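Local coordinates for protein BCAM1869 (PDB 4O2H) that is a homologue of the quorum-sensing regulator RsaM, probably acts in transcriptional regulation, and associates with itself, at residues 33-38 with 61-66; 52-57 with 82-87; 72-77 with 97-102; 76-81 with 89-94. All coordinates share one frame; numbering follows the deposited sequence.

Interaction 1: residues 33-38 with 61-66; sequences LDHVAS and TEWHRT
Trp63 lies flat against the backbone of His35. His35 CA stands 3.8 Å from the centroid of the Trp63 five-membered ring, a CH-pi contact over the face. The imidazole of His35 turns its own edge to that face, with the planes at 87°, an offset edge-to-face pair. At the rim of the indole, NE1 donates to Thr61 OG1 at 2.9 Å, close to the ring plane. Thr61 OG1 and Ser38 OG also share a hydrogen bond, and Ser38 OG shares another with His35 NE2.

Leu33 CB lies 4.0 Å from Trp63 CE3, and its CD2 reaches the backbone at His64 and Arg65. The strands are antiparallel. They contain a classic beta bulge, in which Val36 and Ala37 both face Glu62. Glu62 O therefore takes two N-H groups, Val36 N at 2.8 Å and Ala37 N at 3.1 Å.

At His64, chi1 of 75° puts CG between the backbone N and the carbonyl carbon. The ring carried there takes Val36 CG2 over its centre, a CH-pi contact 3.4 Å from the centroid. His64 ND1 is hydrogen-bonded to Tyr73 OH. The bulge residues Val36 and Ala37 pack on Ala37 and Val36 of the second subunit.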
loop_
_atom_site.group_PDB
_atom_site.type_symbol
_atom_site.label_atom_id
_atom_site.label_comp_id
_atom_site.label_asym_id
_atom_site.label_seq_id
_atom_site.Cartn_x
_atom_site.Cartn_y
_atom_site.Cartn_z
ATOM N N LEU A 33 -13.304 -9.713 -0.477
ATOM C CA LEU A 33 -11.947 -9.183 -0.319
ATOM C C LEU A 33 -11.260 -9.774 0.899
ATOM O O LEU A 33 -11.900 -10.015 1.920
ATOM C CB LEU A 33 -11.927 -7.661 -0.210
ATOM C CG LEU A 33 -12.300 -6.897 -1.425
ATOM C CD1 LEU A 33 -12.658 -5.503 -1.061
ATOM C CD2 LEU A 33 -11.205 -6.941 -2.487
ATOM N N ASP A 34 -9.947 -10.016 0.760
ATOM C CA ASP A 34 -9.075 -10.548 1.790
ATOM C C ASP A 34 -8.011 -9.538 2.104
ATOM O O ASP A 34 -7.565 -8.832 1.200
ATOM C CB ASP A 34 -8.416 -11.853 1.315
ATOM C CG ASP A 34 -9.398 -12.929 0.913
ATOM O OD1 ASP A 34 -10.378 -13.153 1.667
ATOM O OD2 ASP A 34 -9.178 -13.566 -0.152
ATOM N N HIS A 35 -7.628 -9.444 3.378
ATOM C CA HIS A 35 -6.564 -8.558 3.844
ATOM C C HIS A 35 -5.230 -9.100 3.341
ATOM O O HIS A 35 -4.980 -10.290 3.447
ATOM C CB HIS A 35 -6.562 -8.441 5.390
ATOM C CG HIS A 35 -5.324 -7.786 5.941
ATOM N ND1 HIS A 35 -4.172 -8.516 6.193
ATOM C CD2 HIS A 35 -5.072 -6.481 6.191
ATOM C CE1 HIS A 35 -3.281 -7.642 6.625
ATOM N NE2 HIS A 35 -3.781 -6.411 6.659
ATOM N N VAL A 36 -4.358 -8.212 2.861
ATOM C CA VAL A 36 -3.033 -8.562 2.332
ATOM C C VAL A 36 -1.985 -7.929 3.237
ATOM O O VAL A 36 -1.084 -8.621 3.689
ATOM C CB VAL A 36 -2.888 -8.106 0.851
ATOM C CG1 VAL A 36 -1.529 -8.470 0.265
ATOM C CG2 VAL A 36 -4.013 -8.669 -0.030
ATOM N N ALA A 37 -2.085 -6.612 3.497
ATOM C CA ALA A 37 -1.076 -5.931 4.309
ATOM C C ALA A 37 -1.606 -4.651 4.881
ATOM O O ALA A 37 -2.473 -4.014 4.321
ATOM C CB ALA A 37 0.201 -5.659 3.490
ATOM N N SER A 38 -1.090 -4.304 6.041
ATOM C CA SER A 38 -1.410 -3.106 6.798
ATOM C C SER A 38 -0.132 -2.657 7.482
ATOM O O SER A 38 0.717 -3.480 7.799
ATOM C CB SER A 38 -2.516 -3.388 7.810
ATOM O OG SER A 38 -3.755 -3.743 7.214
ATOM N N THR A 61 -3.516 0.132 4.338
ATOM C CA THR A 61 -3.999 -1.237 4.264
ATOM C C THR A 61 -4.255 -1.541 2.790
ATOM O O THR A 61 -4.605 -0.646 2.032
ATOM C CB THR A 61 -5.166 -1.511 5.191
ATOM O OG1 THR A 61 -5.421 -2.916 5.163
ATOM C CG2 THR A 61 -6.400 -0.692 4.847
ATOM N N GLU A 62 -3.947 -2.785 2.405
ATOM C CA GLU A 62 -4.058 -3.391 1.085
ATOM C C GLU A 62 -4.850 -4.695 1.174
ATOM O O GLU A 62 -4.552 -5.534 2.011
ATOM C CB GLU A 62 -2.662 -3.648 0.469
ATOM C CG GLU A 62 -1.974 -2.371 0.012
ATOM C CD GLU A 62 -2.751 -1.482 -0.953
ATOM O OE1 GLU A 62 -3.674 -1.957 -1.663
ATOM O OE2 GLU A 62 -2.381 -0.293 -1.025
ATOM N N TRP A 63 -5.888 -4.816 0.333
ATOM C CA TRP A 63 -6.834 -5.928 0.278
ATOM C C TRP A 63 -6.956 -6.389 -1.176
ATOM O O TRP A 63 -6.642 -5.633 -2.098
ATOM C CB TRP A 63 -8.223 -5.481 0.851
ATOM C CG TRP A 63 -8.235 -5.249 2.353
ATOM C CD1 TRP A 63 -7.408 -4.428 3.067
ATOM C CD2 TRP A 63 -9.035 -5.954 3.318
ATOM N NE1 TRP A 63 -7.656 -4.556 4.411
ATOM C CE2 TRP A 63 -8.660 -5.483 4.595
ATOM C CE3 TRP A 63 -10.075 -6.900 3.220
ATOM C CZ2 TRP A 63 -9.309 -5.903 5.773
ATOM C CZ3 TRP A 63 -10.695 -7.351 4.392
ATOM C CH2 TRP A 63 -10.294 -6.874 5.650
ATOM N N HIS A 64 -7.326 -7.648 -1.385
ATOM C CA HIS A 64 -7.440 -8.133 -2.759
ATOM C C HIS A 64 -8.446 -9.285 -2.861
ATOM O O HIS A 64 -8.833 -9.901 -1.867
ATOM C CB HIS A 64 -6.044 -8.501 -3.382
ATOM C CG HIS A 64 -5.391 -9.788 -2.923
ATOM N ND1 HIS A 64 -4.133 -10.172 -3.410
ATOM C CD2 HIS A 64 -5.816 -10.733 -2.038
ATOM C CE1 HIS A 64 -3.839 -11.314 -2.803
ATOM N NE2 HIS A 64 -4.821 -11.702 -1.977
ATOM N N ARG A 65 -8.902 -9.521 -4.079
ATOM C CA ARG A 65 -9.726 -10.662 -4.469
ATOM C C ARG A 65 -8.935 -11.352 -5.516
ATOM O O ARG A 65 -8.642 -10.747 -6.571
ATOM C CB ARG A 65 -11.132 -10.306 -4.952
ATOM C CG ARG A 65 -11.865 -11.597 -5.331
ATOM C CD ARG A 65 -13.094 -11.408 -6.178
ATOM N NE ARG A 65 -12.847 -10.723 -7.445
ATOM C CZ ARG A 65 -13.819 -10.360 -8.269
ATOM N NH1 ARG A 65 -15.084 -10.623 -7.970
ATOM N NH2 ARG A 65 -13.540 -9.745 -9.400
ATOM N N THR A 66 -8.523 -12.594 -5.205
ATOM C CA THR A 66 -7.664 -13.383 -6.090
ATOM C C THR A 66 -8.395 -13.741 -7.411
ATOM O O THR A 66 -9.632 -13.850 -7.442
ATOM C CB THR A 66 -7.133 -14.643 -5.371
ATOM O OG1 THR A 66 -8.229 -15.446 -4.964
ATOM C CG2 THR A 66 -6.249 -14.321 -4.164
#

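Interaction 2: residues 52-57 with 82-87; sequences AIDARL and LERATG
Asp54 and Arg84 form the salt bridge of this contact. Arg84 NE donates to Asp54 OD1 at 2.7 Å, with an N-H...O angle of 173°. The oxygen lies in the guanidinium plane, but the nitrogen stands above the carboxylate plane, and the two planes are 35° apart. A second bond, from Arg84 NH2 to the same OD1, is weak. The two side chains cross at about a right angle.

Backbone hydrogen bonds run beside the bridge. Arg84 N donates to Asp54 O at 3.1 Å. Arg56 N reaches Leu82 O at 2.7 Å, and Leu82 N reaches Leu57 O at 2.8 Å. Ala55 and Glu83 form an antiparallel non-hydrogen-bonded pair, with their side chains diverging.

Side-chain packing makes up most of the rest. Leu82 CD2 sits over the centre of the Arg56 guanidinium, 3.6 Å from Arg56 CZ. It also meets Leu57 CD1 at 4.0 Å, where the two leucines lie side by side. Arg56 CG rests over a face of the Arg84 guanidinium, 3.7 Å from Arg84 NH1.

Together these bonds close the far end of the beta hairpin formed by strands 55-65 and 74-83, just after helix 42-50. Arg49 of that helix donates to Ala55 O and brings a like charge close to Arg84. The carboxylate of Asp54 probably offsets part of this repulsion, and its straight bond to NE probably limits how the Arg84 guanidinium can turn.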
loop_
_atom_site.group_PDB
_atom_site.type_symbol
_atom_site.label_atom_id
_atom_site.label_comp_id
_atom_site.label_asym_id
_atom_site.label_seq_id
_atom_site.Cartn_x
_atom_site.Cartn_y
_atom_site.Cartn_z
ATOM N N ALA A 52 -6.364 18.904 12.905
ATOM C CA ALA A 52 -7.284 18.778 14.050
ATOM C C ALA A 52 -7.991 17.400 14.194
ATOM O O ALA A 52 -9.009 17.299 14.902
ATOM C CB ALA A 52 -8.333 19.898 14.019
ATOM N N ILE A 53 -7.429 16.341 13.607
ATOM C CA ILE A 53 -8.001 15.006 13.781
ATOM C C ILE A 53 -7.293 14.396 14.997
ATOM O O ILE A 53 -6.059 14.329 15.005
ATOM C CB ILE A 53 -7.886 14.159 12.476
ATOM C CG1 ILE A 53 -8.904 14.658 11.425
ATOM C CG2 ILE A 53 -8.063 12.658 12.724
ATOM C CD1 ILE A 53 -8.375 14.791 10.040
ATOM N N ASP A 54 -8.065 13.976 16.031
ATOM C CA ASP A 54 -7.505 13.335 17.222
ATOM C C ASP A 54 -7.302 11.814 16.961
ATOM O O ASP A 54 -8.101 10.974 17.400
ATOM C CB ASP A 54 -8.369 13.588 18.484
ATOM C CG ASP A 54 -7.637 13.265 19.785
ATOM O OD1 ASP A 54 -6.385 13.156 19.754
ATOM O OD2 ASP A 54 -8.312 13.118 20.831
ATOM N N ALA A 55 -6.230 11.482 16.219
ATOM C CA ALA A 55 -5.936 10.096 15.859
ATOM C C ALA A 55 -4.826 9.515 16.726
ATOM O O ALA A 55 -3.811 10.162 16.976
ATOM C CB ALA A 55 -5.564 9.992 14.386
ATOM N N ARG A 56 -5.040 8.283 17.183
ATOM C CA ARG A 56 -4.064 7.520 17.962
ATOM C C ARG A 56 -3.006 6.922 17.035
ATOM O O ARG A 56 -1.825 6.940 17.352
ATOM C CB ARG A 56 -4.786 6.385 18.692
ATOM C CG ARG A 56 -5.116 6.692 20.129
ATOM C CD ARG A 56 -6.075 5.638 20.652
ATOM N NE ARG A 56 -5.443 4.323 20.728
ATOM C CZ ARG A 56 -6.123 3.189 20.802
ATOM N NH1 ARG A 56 -7.451 3.203 20.819
ATOM N NH2 ARG A 56 -5.483 2.027 20.845
ATOM N N LEU A 57 -3.470 6.327 15.911
ATOM C CA LEU A 57 -2.643 5.695 14.885
ATOM C C LEU A 57 -3.188 6.030 13.506
ATOM O O LEU A 57 -4.391 6.284 13.363
ATOM C CB LEU A 57 -2.635 4.150 15.031
ATOM C CG LEU A 57 -2.133 3.466 16.297
ATOM C CD1 LEU A 57 -2.501 1.978 16.244
ATOM C CD2 LEU A 57 -0.593 3.619 16.458
ATOM N N LEU A 82 -7.059 5.568 13.525
ATOM C CA LEU A 82 -7.739 5.067 14.687
ATOM C C LEU A 82 -8.014 6.254 15.611
ATOM O O LEU A 82 -7.072 6.871 16.109
ATOM C CB LEU A 82 -6.862 3.979 15.355
ATOM C CG LEU A 82 -7.303 3.480 16.735
ATOM C CD1 LEU A 82 -8.662 2.784 16.646
ATOM C CD2 LEU A 82 -6.261 2.584 17.295
ATOM N N GLU A 83 -9.313 6.582 15.830
ATOM C CA GLU A 83 -9.716 7.683 16.705
ATOM C C GLU A 83 -9.358 7.383 18.142
ATOM O O GLU A 83 -9.482 6.235 18.582
ATOM C CB GLU A 83 -11.211 7.977 16.608
ATOM C CG GLU A 83 -11.616 8.743 15.365
ATOM C CD GLU A 83 -12.725 9.750 15.602
ATOM O OE1 GLU A 83 -13.612 9.467 16.443
ATOM O OE2 GLU A 83 -12.691 10.831 14.966
ATOM N N ARG A 84 -8.863 8.399 18.852
ATOM C CA ARG A 84 -8.494 8.267 20.245
ATOM C C ARG A 84 -9.762 8.100 21.116
ATOM O O ARG A 84 -9.845 7.157 21.907
ATOM C CB ARG A 84 -7.669 9.494 20.681
ATOM C CG ARG A 84 -6.944 9.349 22.018
ATOM C CD ARG A 84 -6.115 10.584 22.399
ATOM N NE ARG A 84 -5.383 11.137 21.254
ATOM C CZ ARG A 84 -4.194 10.718 20.825
ATOM N NH1 ARG A 84 -3.551 9.748 21.471
ATOM N NH2 ARG A 84 -3.632 11.272 19.755
ATOM N N ALA A 85 -10.759 8.976 20.903
ATOM C CA ALA A 85 -11.989 9.079 21.692
ATOM C C ALA A 85 -12.804 7.795 21.762
ATOM O O ALA A 85 -13.089 7.287 22.854
ATOM C CB ALA A 85 -12.872 10.201 21.146
ATOM N N THR A 86 -13.169 7.296 20.601
ATOM C CA THR A 86 -14.074 6.199 20.373
ATOM C C THR A 86 -13.418 4.845 20.162
ATOM O O THR A 86 -14.089 3.821 20.321
ATOM C CB THR A 86 -14.882 6.553 19.116
ATOM O OG1 THR A 86 -13.993 7.137 18.155
ATOM C CG2 THR A 86 -16.019 7.541 19.414
ATOM N N GLY A 87 -12.164 4.833 19.744
ATOM C CA GLY A 87 -11.478 3.594 19.393
ATOM C C GLY A 87 -11.967 3.088 18.044
ATOM O O GLY A 87 -11.752 1.921 17.686
#

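Interaction 3: residues 72-77 with 97-102; sequences AYVTVG and RSNVMA
Arg97 O accepts Gly77 N at 2.7 Å, in an almost straight bond with an N-H...O angle of 175°. Arg97 N returns a bond to Gly77 O at 2.8 Å, completing an antiparallel hydrogen-bonded pair. The next pair, Val76 with Ser98, has no such bonds, and Val76 CG2 packs on Ser98 CB.

Beyond it the side chain of Asn99 takes over the pairing. Asn99 OD1 accepts Thr75 N at 2.8 Å, with the donor well above the amide carbonyl plane. Asn99 ND2 donates to Tyr73 O at 2.9 Å, nearly in the amide plane. Both polar ends of the amide are thus held by the backbone of 73-75. Asn99 N adds a longer bond to Thr75 O. A water lies 2.8 Å from Thr75 OG1 and takes a weak bond from Arg97 NH1. Ser98 OG accepts Val100 N in an ST turn, where the chain leaves the edge of the sheet. Val100 CG2 meets Val74 CG1 at 3.7 Å.

Thr75 packs on Leu40 of the second subunit. The guanidinium of Arg97 makes a salt bridge with Glu62 on strand 55-65. Strand 100-103 pairs in parallel with strand 21-24, and helix 112-125 sets Leu119 against Val76 and Ser98.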
loop_
_atom_site.group_PDB
_atom_site.type_symbol
_atom_site.label_atom_id
_atom_site.label_comp_id
_atom_site.label_asym_id
_atom_site.label_seq_id
_atom_site.Cartn_x
_atom_site.Cartn_y
_atom_site.Cartn_z
ATOM N N ALA A 72 -12.005 -11.665 -12.090
ATOM C CA ALA A 72 -10.813 -10.853 -12.269
ATOM C C ALA A 72 -10.145 -10.525 -10.912
ATOM O O ALA A 72 -10.793 -10.526 -9.857
ATOM C CB ALA A 72 -11.147 -9.570 -13.033
ATOM N N TYR A 73 -8.828 -10.276 -10.951
ATOM C CA TYR A 73 -8.054 -9.884 -9.789
ATOM C C TYR A 73 -8.464 -8.468 -9.410
ATOM O O TYR A 73 -8.495 -7.602 -10.273
ATOM C CB TYR A 73 -6.551 -9.990 -10.064
ATOM C CG TYR A 73 -5.696 -9.637 -8.861
ATOM C CD1 TYR A 73 -5.629 -10.484 -7.755
ATOM C CD2 TYR A 73 -4.941 -8.462 -8.835
ATOM C CE1 TYR A 73 -4.833 -10.177 -6.656
ATOM C CE2 TYR A 73 -4.171 -8.124 -7.716
ATOM C CZ TYR A 73 -4.109 -8.994 -6.640
ATOM O OH TYR A 73 -3.339 -8.687 -5.556
ATOM N N VAL A 74 -8.880 -8.271 -8.166
ATOM C CA VAL A 74 -9.319 -6.969 -7.664
ATOM C C VAL A 74 -8.388 -6.517 -6.509
ATOM O O VAL A 74 -8.115 -7.328 -5.634
ATOM C CB VAL A 74 -10.819 -7.029 -7.219
ATOM C CG1 VAL A 74 -11.207 -5.821 -6.373
ATOM C CG2 VAL A 74 -11.734 -7.136 -8.429
ATOM N N THR A 75 -7.883 -5.256 -6.550
ATOM C CA THR A 75 -7.065 -4.615 -5.483
ATOM C C THR A 75 -7.801 -3.419 -4.915
ATOM O O THR A 75 -8.403 -2.644 -5.656
ATOM C CB THR A 75 -5.724 -4.103 -6.003
ATOM O OG1 THR A 75 -5.965 -3.448 -7.244
ATOM C CG2 THR A 75 -4.732 -5.188 -6.188
ATOM N N VAL A 76 -7.783 -3.284 -3.619
ATOM C CA VAL A 76 -8.446 -2.217 -2.889
ATOM C C VAL A 76 -7.539 -1.856 -1.730
ATOM O O VAL A 76 -7.194 -2.718 -0.900
ATOM C CB VAL A 76 -9.882 -2.619 -2.409
ATOM C CG1 VAL A 76 -10.593 -1.448 -1.704
ATOM C CG2 VAL A 76 -10.738 -3.176 -3.566
ATOM N N GLY A 77 -7.141 -0.594 -1.707
ATOM C CA GLY A 77 -6.282 -0.057 -0.663
ATOM C C GLY A 77 -6.755 1.295 -0.210
ATOM O O GLY A 77 -7.472 1.983 -0.925
ATOM N N ARG A 97 -8.547 3.520 -2.949
ATOM C CA ARG A 97 -7.845 3.288 -4.190
ATOM C C ARG A 97 -8.066 1.841 -4.594
ATOM O O ARG A 97 -7.905 0.950 -3.769
ATOM C CB ARG A 97 -6.355 3.635 -4.066
ATOM C CG ARG A 97 -5.606 3.605 -5.409
ATOM C CD ARG A 97 -4.843 2.305 -5.663
ATOM N NE ARG A 97 -3.818 2.135 -4.641
ATOM C CZ ARG A 97 -3.721 1.105 -3.812
ATOM N NH1 ARG A 97 -4.538 0.047 -3.944
ATOM N NH2 ARG A 97 -2.768 1.081 -2.892
ATOM N N SER A 98 -8.441 1.608 -5.870
ATOM C CA SER A 98 -8.686 0.271 -6.404
ATOM C C SER A 98 -8.510 0.227 -7.902
ATOM O O SER A 98 -8.246 1.255 -8.524
ATOM C CB SER A 98 -10.100 -0.204 -6.052
ATOM O OG SER A 98 -11.054 0.527 -6.804
ATOM N N ASN A 99 -8.699 -0.976 -8.484
ATOM C CA ASN A 99 -8.681 -1.219 -9.928
ATOM C C ASN A 99 -10.111 -1.457 -10.389
ATOM O O ASN A 99 -10.338 -2.099 -11.411
ATOM C CB ASN A 99 -7.752 -2.397 -10.290
ATOM C CG ASN A 99 -8.208 -3.751 -9.808
ATOM O OD1 ASN A 99 -8.925 -3.897 -8.815
ATOM N ND2 ASN A 99 -7.725 -4.787 -10.476
ATOM N N VAL A 100 -11.080 -0.972 -9.601
ATOM C CA VAL A 100 -12.508 -1.132 -9.881
ATOM C C VAL A 100 -13.152 0.145 -10.396
ATOM O O VAL A 100 -12.913 1.227 -9.879
ATOM C CB VAL A 100 -13.302 -1.645 -8.641
ATOM C CG1 VAL A 100 -14.826 -1.699 -8.900
ATOM C CG2 VAL A 100 -12.784 -3.006 -8.165
HETATM N N MSE A 101 -14.054 -0.023 -11.362
HETATM C CA MSE A 101 -14.983 0.996 -11.831
HETATM C C MSE A 101 -16.379 0.419 -11.672
HETATM O O MSE A 101 -16.702 -0.614 -12.277
HETATM C CB MSE A 101 -14.697 1.456 -13.280
HETATM C CG MSE A 101 -15.725 2.421 -13.802
HETATM SE SE MSE A 101 -15.868 4.041 -12.744
HETATM C CE MSE A 101 -14.314 4.957 -13.354
ATOM N N ALA A 102 -17.198 1.063 -10.818
ATOM C CA ALA A 102 -18.579 0.636 -10.634
ATOM C C ALA A 102 -19.445 1.144 -11.771
ATOM O O ALA A 102 -19.333 2.298 -12.204
ATOM C CB ALA A 102 -19.123 1.106 -9.297
HETATM O O HOH W 1 -5.215 -0.767 -6.976
#

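Interaction 4: residues 76-81 with 89-94; sequences VGWDWY and FVIAGG
Tyr81 and Val90 lie side by side and point the same way. A chi1 of 65° places Tyr81 CG between the backbone N and the carbonyl carbon, and from there the ring lies beside Val90. Its CD2 passes Ala92 CB at 4.2 Å, with that methyl at the ring edge. CE1 meets Val90 CG2 at 3.7 Å, and CE2 meets Val90 CG1 at 3.8 Å. CZ lies 3.6 Å from Val90 CG1, and the tip OH touches the same methyl. Val90 CB sits over the ring face, offset toward the rim, in a CH-pi contact.

The backbones of Tyr81 and Val90 exchange two hydrogen bonds, and Val90 N reaches Tyr81 O at 2.9 Å. Ala92 N adds a bond to Asp79 O at 3.0 Å.

The other face of the pairing carries Trp78, Trp80, Phe89 and Ile91. Ile91 CD1 rests over the five-membered ring of Trp78. Trp80 CE3 meets Phe89 CD2 at 3.8 Å, with the rings at 55°. Trp128 of helix 128-138 packs against all four of these side chains.

This is an antiparallel beta hairpin whose side chains alternate between the two faces of the sheet, here joining strand 74-83 to the edge strand 89-98.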
loop_
_atom_site.group_PDB
_atom_site.type_symbol
_atom_site.label_atom_id
_atom_site.label_comp_id
_atom_site.label_asym_id
_atom_site.label_seq_id
_atom_site.Cartn_x
_atom_site.Cartn_y
_atom_site.Cartn_z
ATOM N N VAL A 76 -7.783 -3.284 -3.619
ATOM C CA VAL A 76 -8.446 -2.217 -2.889
ATOM C C VAL A 76 -7.539 -1.856 -1.730
ATOM O O VAL A 76 -7.194 -2.718 -0.900
ATOM C CB VAL A 76 -9.882 -2.619 -2.409
ATOM C CG1 VAL A 76 -10.593 -1.448 -1.704
ATOM C CG2 VAL A 76 -10.738 -3.176 -3.566
ATOM N N GLY A 77 -7.141 -0.594 -1.707
ATOM C CA GLY A 77 -6.282 -0.057 -0.663
ATOM C C GLY A 77 -6.755 1.295 -0.210
ATOM O O GLY A 77 -7.472 1.983 -0.925
ATOM N N TRP A 78 -6.430 1.645 1.009
ATOM C CA TRP A 78 -6.835 2.926 1.565
ATOM C C TRP A 78 -5.970 3.260 2.766
ATOM O O TRP A 78 -5.277 2.388 3.329
ATOM C CB TRP A 78 -8.347 2.920 1.964
ATOM C CG TRP A 78 -8.690 1.957 3.078
ATOM C CD1 TRP A 78 -8.877 2.266 4.404
ATOM C CD2 TRP A 78 -9.047 0.564 2.938
ATOM N NE1 TRP A 78 -9.283 1.154 5.097
ATOM C CE2 TRP A 78 -9.400 0.092 4.226
ATOM C CE3 TRP A 78 -9.055 -0.341 1.856
ATOM C CZ2 TRP A 78 -9.742 -1.250 4.465
ATOM C CZ3 TRP A 78 -9.360 -1.670 2.099
ATOM C CH2 TRP A 78 -9.727 -2.111 3.384
ATOM N N ASP A 79 -6.040 4.530 3.163
ATOM C CA ASP A 79 -5.454 5.069 4.389
ATOM C C ASP A 79 -6.511 5.076 5.461
ATOM O O ASP A 79 -7.696 5.356 5.192
ATOM C CB ASP A 79 -4.875 6.483 4.185
ATOM C CG ASP A 79 -3.619 6.542 3.338
ATOM O OD1 ASP A 79 -3.026 5.467 3.065
ATOM O OD2 ASP A 79 -3.214 7.655 2.967
ATOM N N TRP A 80 -6.097 4.730 6.682
ATOM C CA TRP A 80 -7.015 4.694 7.831
ATOM C C TRP A 80 -6.410 5.436 9.022
ATOM O O TRP A 80 -5.232 5.721 9.039
ATOM C CB TRP A 80 -7.358 3.239 8.225
ATOM C CG TRP A 80 -6.119 2.436 8.520
ATOM C CD1 TRP A 80 -5.417 1.670 7.637
ATOM C CD2 TRP A 80 -5.357 2.439 9.744
ATOM N NE1 TRP A 80 -4.278 1.189 8.229
ATOM C CE2 TRP A 80 -4.210 1.651 9.523
ATOM C CE3 TRP A 80 -5.547 3.017 11.023
ATOM C CZ2 TRP A 80 -3.232 1.458 10.510
ATOM C CZ3 TRP A 80 -4.580 2.822 11.999
ATOM C CH2 TRP A 80 -3.443 2.046 11.745
ATOM N N TYR A 81 -7.223 5.724 10.015
ATOM C CA TYR A 81 -6.785 6.273 11.274
ATOM C C TYR A 81 -7.647 5.679 12.347
ATOM O O TYR A 81 -8.806 5.305 12.113
ATOM C CB TYR A 81 -6.707 7.820 11.345
ATOM C CG TYR A 81 -8.002 8.593 11.226
ATOM C CD1 TYR A 81 -8.756 8.903 12.352
ATOM C CD2 TYR A 81 -8.420 9.108 9.999
ATOM C CE1 TYR A 81 -9.936 9.639 12.254
ATOM C CE2 TYR A 81 -9.591 9.860 9.890
ATOM C CZ TYR A 81 -10.345 10.121 11.023
ATOM O OH TYR A 81 -11.489 10.874 10.930
ATOM N N PHE A 89 -12.011 2.826 13.947
ATOM C CA PHE A 89 -11.201 2.884 12.740
ATOM C C PHE A 89 -11.984 3.596 11.679
ATOM O O PHE A 89 -13.180 3.347 11.546
ATOM C CB PHE A 89 -10.821 1.492 12.262
ATOM C CG PHE A 89 -9.700 0.890 13.065
ATOM C CD1 PHE A 89 -9.962 0.182 14.229
ATOM C CD2 PHE A 89 -8.385 1.006 12.639
ATOM C CE1 PHE A 89 -8.929 -0.414 14.947
ATOM C CE2 PHE A 89 -7.352 0.404 13.359
ATOM C CZ PHE A 89 -7.635 -0.324 14.492
ATOM N N VAL A 90 -11.324 4.513 10.957
ATOM C CA VAL A 90 -11.921 5.392 9.973
ATOM C C VAL A 90 -11.119 5.340 8.669
ATOM O O VAL A 90 -9.896 5.441 8.711
ATOM C CB VAL A 90 -11.977 6.879 10.509
ATOM C CG1 VAL A 90 -12.717 7.812 9.541
ATOM C CG2 VAL A 90 -12.565 6.987 11.920
ATOM N N ILE A 91 -11.817 5.285 7.518
ATOM C CA ILE A 91 -11.238 5.433 6.186
ATOM C C ILE A 91 -11.024 6.911 6.010
ATOM O O ILE A 91 -12.001 7.663 5.968
ATOM C CB ILE A 91 -12.096 4.836 5.050
ATOM C CG1 ILE A 91 -12.389 3.345 5.309
ATOM C CG2 ILE A 91 -11.354 5.046 3.687
ATOM C CD1 ILE A 91 -13.077 2.576 4.201
ATOM N N ALA A 92 -9.757 7.342 5.957
ATOM C CA ALA A 92 -9.375 8.738 5.827
ATOM C C ALA A 92 -9.948 9.365 4.523
ATOM O O ALA A 92 -9.640 8.918 3.412
ATOM C CB ALA A 92 -7.857 8.857 5.875
ATOM N N GLY A 93 -10.832 10.351 4.696
ATOM C CA GLY A 93 -11.502 11.075 3.613
ATOM C C GLY A 93 -12.494 10.253 2.803
ATOM O O GLY A 93 -13.009 10.732 1.786
ATOM N N GLY A 94 -12.737 9.010 3.242
ATOM C CA GLY A 94 -13.570 8.034 2.539
ATOM C C GLY A 94 -12.919 7.643 1.223
ATOM O O GLY A 94 -13.578 7.066 0.364
#

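Overall arrangement
From the N terminus, interaction 1 comes first and closes a loop from strand 34-40, through helix 42-50, to the end of strand 55-65. Interaction 2 starts within that loop and ends beyond it, so the two cross. It joins the start of strand 55-65 to the end of strand 74-83. Interactions 3 and 4 follow interaction 1 in series and also cross interaction 2. They start from the same stretch, sharing Val76 and Gly77, and interaction 4 closes the shorter loop. The four contacts tie together all three strand pairings of the antiparallel sheet, and 97-102 runs on into strand 100-103, beside strand 21-24. Interactions 1 and 3 touch the second subunit; interactions 2 and 4 do not.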